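Long-range contacts in A-adding tRNA nucleotidyltransferase (Aquifex aeolicus, PDB 4WBY), which adds the terminal adenosine to tRNAs ending in CC, using ATP and magnesium to complete the CCA terminus: residues Y28-V33 with D47-G52; N123-S128 with G135-Y140. All coordinates share one frame; numbering follows the deposited sequence.

Contact 1: Y28-V33 with D47-G52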
loop_
_atom_site.group_PDB
_atom_site.type_symbol
_atom_site.label_atom_id
_atom_site.label_comp_id
_atom_site.label_asym_id
_atom_site.label_seq_id
_atom_site.Cartn_x
_atom_site.Cartn_y
_atom_site.Cartn_z
ATOM N N TYR A 28 18.935 7.544 -17.346
ATOM C CA TYR A 28 18.054 6.404 -17.573
ATOM C C TYR A 28 16.818 6.499 -16.699
ATOM O O TYR A 28 16.906 6.900 -15.549
ATOM C CB TYR A 28 18.773 5.081 -17.258
ATOM C CG TYR A 28 20.151 4.964 -17.853
ATOM C CD1 TYR A 28 20.355 4.317 -19.070
ATOM C CD2 TYR A 28 21.251 5.513 -17.206
ATOM C CE1 TYR A 28 21.623 4.222 -19.620
ATOM C CE2 TYR A 28 22.509 5.418 -17.738
ATOM C CZ TYR A 28 22.698 4.766 -18.934
ATOM O OH TYR A 28 23.973 4.686 -19.439
ATOM N N ILE A 29 15.666 6.115 -17.233
ATOM C CA ILE A 29 14.495 5.875 -16.392
ATOM C C ILE A 29 14.698 4.499 -15.766
ATOM O O ILE A 29 15.140 3.584 -16.454
ATOM C CB ILE A 29 13.190 5.923 -17.199
ATOM C CG1 ILE A 29 13.015 7.300 -17.827
ATOM C CG2 ILE A 29 11.993 5.587 -16.317
ATOM C CD1 ILE A 29 11.950 7.344 -18.905
ATOM N N VAL A 30 14.424 4.347 -14.469
ATOM C CA VAL A 30 14.774 3.093 -13.782
ATOM C C VAL A 30 13.694 2.543 -12.852
ATOM O O VAL A 30 12.890 3.292 -12.301
ATOM C CB VAL A 30 16.042 3.238 -12.915
ATOM C CG1 VAL A 30 17.237 3.668 -13.752
ATOM C CG2 VAL A 30 15.789 4.204 -11.769
ATOM N N GLY A 31 13.691 1.220 -12.701
ATOM C CA GLY A 31 13.078 0.562 -11.564
ATOM C C GLY A 31 11.605 0.262 -11.685
ATOM O O GLY A 31 11.132 -0.168 -12.738
ATOM N N GLY A 32 10.876 0.508 -10.603
ATOM C CA GLY A 32 9.445 0.252 -10.567
ATOM C C GLY A 32 8.697 1.003 -11.656
ATOM O O GLY A 32 7.698 0.522 -12.175
ATOM N N VAL A 33 9.183 2.189 -12.015
ATOM C CA VAL A 33 8.527 2.964 -13.068
ATOM C C VAL A 33 8.625 2.241 -14.419
ATOM O O VAL A 33 7.676 2.234 -15.205
ATOM C CB VAL A 33 9.129 4.369 -13.170
ATOM C CG1 VAL A 33 8.451 5.141 -14.279
ATOM C CG2 VAL A 33 8.973 5.077 -11.833
ATOM N N ASP A 47 11.326 8.085 -12.067
ATOM C CA ASP A 47 12.625 8.013 -11.408
ATOM C C ASP A 47 13.734 7.862 -12.435
ATOM O O ASP A 47 13.660 6.995 -13.313
ATOM C CB ASP A 47 12.673 6.843 -10.423
ATOM C CG ASP A 47 11.610 6.937 -9.353
ATOM O OD1 ASP A 47 11.214 8.069 -8.996
ATOM O OD2 ASP A 47 11.172 5.868 -8.864
ATOM N N PHE A 48 14.740 8.723 -12.337
ATOM C CA PHE A 48 15.916 8.657 -13.200
ATOM C C PHE A 48 17.160 8.303 -12.419
ATOM O O PHE A 48 17.323 8.741 -11.277
ATOM C CB PHE A 48 16.183 9.995 -13.899
ATOM C CG PHE A 48 15.157 10.392 -14.910
ATOM C CD1 PHE A 48 14.042 11.124 -14.536
ATOM C CD2 PHE A 48 15.340 10.092 -16.256
ATOM C CE1 PHE A 48 13.101 11.523 -15.477
ATOM C CE2 PHE A 48 14.402 10.493 -17.199
ATOM C CZ PHE A 48 13.286 11.214 -16.808
ATOM N N VAL A 49 18.058 7.556 -13.053
ATOM C CA VAL A 49 19.403 7.372 -12.533
ATOM C C VAL A 49 20.365 8.032 -13.503
ATOM O O VAL A 49 20.221 7.915 -14.729
ATOM C CB VAL A 49 19.758 5.881 -12.318
ATOM C CG1 VAL A 49 21.272 5.675 -12.170
ATOM C CG2 VAL A 49 19.047 5.358 -11.091
ATOM N N VAL A 50 21.329 8.754 -12.945
ATOM C CA VAL A 50 22.323 9.457 -13.733
ATOM C C VAL A 50 23.687 8.868 -13.444
ATOM O O VAL A 50 24.054 8.692 -12.285
ATOM C CB VAL A 50 22.323 10.967 -13.414
ATOM C CG1 VAL A 50 23.372 11.725 -14.257
ATOM C CG2 VAL A 50 20.920 11.548 -13.614
ATOM N N GLU A 51 24.431 8.538 -14.493
ATOM C CA GLU A 51 25.828 8.184 -14.323
ATOM C C GLU A 51 26.586 9.496 -14.293
ATOM O O GLU A 51 26.958 10.030 -15.337
ATOM C CB GLU A 51 26.314 7.259 -15.442
ATOM C CG GLU A 51 25.762 5.830 -15.325
ATOM C CD GLU A 51 26.054 4.959 -16.542
ATOM O OE1 GLU A 51 26.017 5.464 -17.676
ATOM O OE2 GLU A 51 26.326 3.756 -16.366
ATOM N N GLY A 52 26.779 10.024 -13.087
ATOM C CA GLY A 52 27.319 11.354 -12.900
ATOM C C GLY A 52 26.475 12.141 -11.915
ATOM O O GLY A 52 25.660 11.571 -11.193
HETATM O O HOH W 1 11.255 3.501 -10.137
#
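Y28 and E51 meet tip to tip across two antiparallel strands: the phenol OH donates to E51 OE1 at 2.8 Å. OE1 lies in the plane of the ring, at its edge, whereas the hydroxyl comes down on the carboxylate from above, 55° out of its plane. The ring and carboxylate planes are 88° apart. E51 reaches this point because its chain runs extended beyond CG (chi2 171°), and both partners of this hydrogen bond are held further, the hydroxyl by R26 NE and E51 OE2 by L111 N. A phenylalanine at Y28 would probably leave E51 OE1 and R26 without this shared partner and the carboxylate held mainly through its other oxygen. Beside this hydrogen bond the backbones pair closely. Y28 and V49 form a hydrogen-bonded pair, and V30 N reaches D47 O at 3.0 Å. On the I29 and F48 face the side chains run alongside each other, I29 CG1 meeting F48 CE2 at 3.5 Å, while the F48 ring also stacks with F89. V30 CG2, in one of two V30 conformers, meets V49 CG2 at 3.5 Å, the side chains crossing at about a right angle. These strands belong to the mixed sheet of the nucleotidyltransferase head domain, where strand 26-30 passes through G31, the N-cap, into helix 32-38. This puts ATP-binding V33 against D47, an inferred magnesium ligand together with D45; G32, also of the ATP site, begins the helix. At this partly exposed end one water takes the place of direct packing, donating to D47 OD2 at 2.7 Å and to V30 O and accepting from V33 N at 3.1 Å. V33 CG2 rests only loosely against the carboxylate, 3.8 Å from D47 OD2.

Contact 2: N123-S128 with G135-Y140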
loop_
_atom_site.group_PDB
_atom_site.type_symbol
_atom_site.label_atom_id
_atom_site.label_comp_id
_atom_site.label_asym_id
_atom_site.label_seq_id
_atom_site.Cartn_x
_atom_site.Cartn_y
_atom_site.Cartn_z
ATOM N N ASN A 123 12.052 -5.343 -11.180
ATOM C CA ASN A 123 12.275 -3.977 -10.697
ATOM C C ASN A 123 13.670 -3.445 -11.004
ATOM O O ASN A 123 14.052 -2.363 -10.533
ATOM C CB ASN A 123 12.044 -3.903 -9.184
ATOM C CG ASN A 123 10.624 -4.217 -8.798
ATOM O OD1 ASN A 123 9.702 -4.084 -9.606
ATOM N ND2 ASN A 123 10.430 -4.639 -7.549
ATOM N N ALA A 124 14.426 -4.192 -11.799
ATOM C CA ALA A 124 15.829 -3.880 -12.003
ATOM C C ALA A 124 16.139 -3.559 -13.461
ATOM O O ALA A 124 17.265 -3.732 -13.913
ATOM C CB ALA A 124 16.698 -5.032 -11.518
ATOM N N MET A 125 15.143 -3.071 -14.190
ATOM C CA MET A 125 15.346 -2.656 -15.576
ATOM C C MET A 125 15.437 -1.148 -15.717
ATOM O O MET A 125 15.073 -0.398 -14.807
ATOM C CB MET A 125 14.227 -3.195 -16.462
ATOM C CG MET A 125 14.276 -4.720 -16.552
ATOM S SD MET A 125 12.948 -5.451 -17.526
ATOM C CE MET A 125 11.583 -5.288 -16.387
ATOM N N ALA A 126 15.928 -0.709 -16.870
ATOM C CA ALA A 126 16.057 0.714 -17.157
ATOM C C ALA A 126 15.658 1.001 -18.597
ATOM O O ALA A 126 15.650 0.103 -19.444
ATOM C CB ALA A 126 17.482 1.182 -16.904
ATOM N N ILE A 127 15.314 2.256 -18.862
ATOM C CA ILE A 127 15.104 2.728 -20.220
ATOM C C ILE A 127 16.092 3.847 -20.488
ATOM O O ILE A 127 16.105 4.851 -19.771
ATOM C CB ILE A 127 13.665 3.247 -20.441
ATOM C CG1 ILE A 127 12.651 2.138 -20.150
ATOM C CG2 ILE A 127 13.499 3.769 -21.871
ATOM C CD1 ILE A 127 11.229 2.638 -19.941
ATOM N N SER A 128 16.923 3.689 -21.513
ATOM C CA SER A 128 17.832 4.768 -21.875
ATOM C C SER A 128 17.064 5.968 -22.416
ATOM O O SER A 128 16.192 5.814 -23.265
ATOM C CB SER A 128 18.837 4.309 -22.929
ATOM O OG SER A 128 19.641 5.412 -23.316
ATOM N N GLY A 135 15.163 5.092 -25.792
ATOM C CA GLY A 135 14.088 4.125 -25.660
ATOM C C GLY A 135 14.545 2.678 -25.508
ATOM O O GLY A 135 13.714 1.791 -25.364
ATOM N N THR A 136 15.855 2.432 -25.517
ATOM C CA THR A 136 16.364 1.071 -25.339
ATOM C C THR A 136 16.030 0.533 -23.950
ATOM O O THR A 136 16.294 1.188 -22.939
ATOM C CB THR A 136 17.884 1.004 -25.556
ATOM O OG1 THR A 136 18.182 1.399 -26.896
ATOM C CG2 THR A 136 18.408 -0.396 -25.323
ATOM N N LEU A 137 15.450 -0.666 -23.912
ATOM C CA LEU A 137 15.189 -1.352 -22.656
ATOM C C LEU A 137 16.459 -2.063 -22.227
ATOM O O LEU A 137 16.953 -2.950 -22.924
ATOM C CB LEU A 137 14.034 -2.341 -22.790
ATOM C CG LEU A 137 13.670 -3.134 -21.530
ATOM C CD1 LEU A 137 13.131 -2.232 -20.434
ATOM C CD2 LEU A 137 12.645 -4.190 -21.895
ATOM N N ILE A 138 17.000 -1.636 -21.094
ATOM C CA ILE A 138 18.216 -2.209 -20.540
ATOM C C ILE A 138 17.804 -3.229 -19.497
ATOM O O ILE A 138 17.240 -2.890 -18.458
ATOM C CB ILE A 138 19.115 -1.124 -19.934
ATOM C CG1 ILE A 138 19.508 -0.117 -21.025
ATOM C CG2 ILE A 138 20.347 -1.739 -19.286
ATOM C CD1 ILE A 138 20.071 1.158 -20.491
ATOM N N ASP A 139 18.067 -4.489 -19.803
ATOM C CA ASP A 139 17.589 -5.601 -18.999
ATOM C C ASP A 139 18.716 -6.608 -18.854
ATOM O O ASP A 139 18.888 -7.491 -19.701
ATOM C CB ASP A 139 16.353 -6.222 -19.652
ATOM C CG ASP A 139 15.808 -7.397 -18.888
ATOM O OD1 ASP A 139 16.186 -7.602 -17.713
ATOM O OD2 ASP A 139 14.989 -8.112 -19.490
ATOM N N TYR A 140 19.511 -6.430 -17.800
ATOM C CA TYR A 140 20.675 -7.276 -17.556
ATOM C C TYR A 140 20.355 -8.603 -16.895
ATOM O O TYR A 140 21.160 -9.530 -16.965
ATOM C CB TYR A 140 21.692 -6.556 -16.665
ATOM C CG TYR A 140 22.316 -5.314 -17.253
ATOM C CD1 TYR A 140 23.128 -5.385 -18.380
ATOM C CD2 TYR A 140 22.126 -4.075 -16.659
ATOM C CE1 TYR A 140 23.711 -4.251 -18.912
ATOM C CE2 TYR A 140 22.710 -2.932 -17.185
ATOM C CZ TYR A 140 23.498 -3.027 -18.312
ATOM O OH TYR A 140 24.081 -1.899 -18.837
HETATM O O HOH W 2 18.732 -4.112 -16.293
#
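The D139 carboxylate has M125 over one face: SD sits above the middle of the group, 3.7 Å from D139 CG, and M125 CG lies over the same side, 3.6 Å from D139 OD1. M125 CG is anti to the carbonyl carbon (chi1 -66°) and SD continues extended (chi2 178°), which lays both along that face. D139 OD1 is bonded to G143 N and OD2 to L144 N, at the start of helix 143-149, which is likely to fix the group's rotation. The carboxamide of N123, part of the ATP site, is bonded through OD1 to R35 NH1 and through ND2 to D119 OD1, just ahead of this head-domain beta hairpin. In the hairpin A126 and I138 exchange two backbone hydrogen bonds, and S128 N binds T136 O at 2.9 Å. G135 N to S128 O closes the loop end, where S128 OG bonds D133 OD1 and N130 ND2, and T136 OG1 the backbone D133 O. At the other end a water joins A124 O, I138 O and Y140 N. A126 and I138 pack on Y28 of strand 26-30 and L111 of helix 111-116, while on the opposite face I127 and L137 lie against V34 of helix 32-38.

Overall arrangement
From the N terminus, strand 26-30 runs into helix 32-38, and the chain returns as strand 45-51; contact 1 closes this loop. The chain then builds the far side of the sheet and helix 111-116 before contact 2 closes the short hairpin 126-128/137-138. The two follow in series, neither nested nor crossed, with centres about 9 Å apart. Strand 26-30 joins them, lying between 45-51 and 126-128: the I29-I127 and G31-M125 backbone bonds continue the sheet from one contact to the other, and Y28 CD1 packs 3.5 Å from I138 CD1. Together they link four strands adjacent in the head-domain sheet, with ATP-binding residues in segments of both.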